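Local coordinates for iodotyrosine deiodinase (Thermotoga neapolitana, PDB 6Q1B), which catalyses the FMN-dependent reductive removal of halogen from halotyrosines, such as 3-iodo-L-tyrosine and 3,5-diiodo-L-tyrosine, as a homodimer, at the interface of chains A and B. Residues are numbered along the deposited sequence; one frame, centred on the assembly and turned at random. Chains: chain A/B, iodotyrosine deiodinase.

The interface of chains A and B. Residues chain A 114, 118, 139, 159; chain B 114-115.
B:Glu115 lies across the indole of A:Trp118 in a helix-to-helix patch of the two-fold homodimer interface, where a salt bridge and face packing help join the subunits. B:Glu115 CG sits anti to its carbonyl carbon (chi1 -65°) and the chain runs on extended, which lays the methylenes along one ring face: CB is 3.6 Å from the centroid of the A:Trp118 six-membered ring and CG 3.5 Å from that of the five-membered ring. Past the NE1-CZ2 edge, with its carboxylate still touching the ring and tilted 31° from it, B:Glu115 OE2 reaches A:Arg114 NH2 at 2.7 Å. This is a salt bridge and not a hydrogen bond: OE2 lies nearly in line with CZ-NH2 and no N-H points at it. A:Glu159 orients the guanidinium side-on, at its edge and in plane, OE2 receiving NE at 2.9 Å and OE1 receiving NH2 at 2.8 Å, both through syn lone pairs. A:Glu159 OE1 also accepts A:Trp118 NE1 at 2.8 Å, in the indole plane but above the carboxylate plane, which probably helps fix the ring's rotation. A:Arg114 NH2 meets both carboxylates, A:Glu159 OE1 and B:Glu115 OE2 standing 3.5 Å apart, and probably offsets their repulsion. An alanine in place of A:Trp118 would probably leave the B:Glu115 methylenes without their packing face and A:Glu159 OE1 without the indole donor. A water bridges A:Arg114 NH1 and NH1 of the poorly ordered B:Arg114. The site joins the N-terminal ends of helices 113-130 from both chains, with A:Glu159 supplied by strand 156-165.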
loop_
_atom_site.group_PDB
_atom_site.type_symbol
_atom_site.label_atom_id
_atom_site.label_comp_id
_atom_site.label_asym_id
_atom_site.label_seq_id
_atom_site.Cartn_x
_atom_site.Cartn_y
_atom_site.Cartn_z
ATOM N N ARG A 114 3.475 -6.072 -6.064
ATOM C CA ARG A 114 2.662 -6.235 -4.887
ATOM C C ARG A 114 2.707 -4.999 -4.027
ATOM O O ARG A 114 1.687 -4.545 -3.547
ATOM C CB ARG A 114 3.122 -7.434 -4.082
ATOM C CG ARG A 114 3.216 -8.685 -4.949
ATOM C CD ARG A 114 3.338 -9.890 -4.061
ATOM N NE ARG A 114 2.135 -9.997 -3.248
ATOM C CZ ARG A 114 2.107 -10.364 -1.979
ATOM N NH1 ARG A 114 3.215 -10.724 -1.347
ATOM N NH2 ARG A 114 0.949 -10.379 -1.356
ATOM N N TRP A 118 -0.538 -2.788 -3.152
ATOM C CA TRP A 118 -0.958 -2.536 -1.783
ATOM C C TRP A 118 -0.948 -1.053 -1.474
ATOM O O TRP A 118 -1.816 -0.563 -0.776
ATOM C CB TRP A 118 -0.119 -3.334 -0.807
ATOM C CG TRP A 118 -0.698 -4.667 -0.772
ATOM C CD1 TRP A 118 -0.311 -5.746 -1.480
ATOM C CD2 TRP A 118 -1.881 -5.040 -0.065
ATOM N NE1 TRP A 118 -1.155 -6.798 -1.228
ATOM C CE2 TRP A 118 -2.131 -6.382 -0.367
ATOM C CE3 TRP A 118 -2.743 -4.367 0.802
ATOM C CZ2 TRP A 118 -3.203 -7.093 0.211
ATOM C CZ3 TRP A 118 -3.805 -5.065 1.354
ATOM C CH2 TRP A 118 -4.025 -6.411 1.040
ATOM N N THR A 139 -8.071 -11.338 3.486
ATOM C CA THR A 139 -7.006 -12.145 2.952
ATOM C C THR A 139 -7.174 -13.544 3.513
ATOM O O THR A 139 -6.744 -13.820 4.629
ATOM C CB THR A 139 -5.636 -11.586 3.327
ATOM O OG1 THR A 139 -5.582 -11.413 4.743
ATOM C CG2 THR A 139 -5.398 -10.237 2.665
ATOM N N GLU A 159 -4.551 -10.320 -4.666
ATOM C CA GLU A 159 -3.915 -9.747 -3.499
ATOM C C GLU A 159 -4.842 -9.673 -2.342
ATOM O O GLU A 159 -4.471 -9.928 -1.177
ATOM C CB GLU A 159 -3.418 -8.352 -3.793
ATOM C CG GLU A 159 -2.251 -8.353 -4.754
ATOM C CD GLU A 159 -1.000 -8.911 -4.154
ATOM O OE1 GLU A 159 -0.921 -9.067 -2.923
ATOM O OE2 GLU A 159 -0.082 -9.228 -4.916
ATOM N N ARG B 114 4.039 -6.734 5.001
ATOM C CA ARG B 114 4.450 -5.994 3.818
ATOM C C ARG B 114 3.254 -5.315 3.186
ATOM O O ARG B 114 3.335 -4.157 2.782
ATOM C CB ARG B 114 5.121 -6.892 2.796
ATOM C CG ARG B 114 6.425 -7.506 3.262
ATOM C CD ARG B 114 6.813 -8.643 2.315
ATOM N NE ARG B 114 6.808 -8.217 0.915
ATOM C CZ ARG B 114 6.787 -9.045 -0.130
ATOM N NH1 ARG B 114 6.771 -10.362 0.047
ATOM N NH2 ARG B 114 6.781 -8.551 -1.364
ATOM N N GLU B 115 2.162 -6.062 3.054
ATOM C CA GLU B 115 0.934 -5.549 2.489
ATOM C C GLU B 115 0.496 -4.359 3.281
ATOM O O GLU B 115 0.143 -3.340 2.757
ATOM C CB GLU B 115 -0.132 -6.632 2.505
ATOM C CG GLU B 115 0.279 -7.740 1.594
ATOM C CD GLU B 115 -0.711 -8.871 1.566
ATOM O OE1 GLU B 115 -1.432 -9.063 2.559
ATOM O OE2 GLU B 115 -0.778 -9.564 0.531
HETATM O O HOH W 1 5.765 -11.699 -2.387
#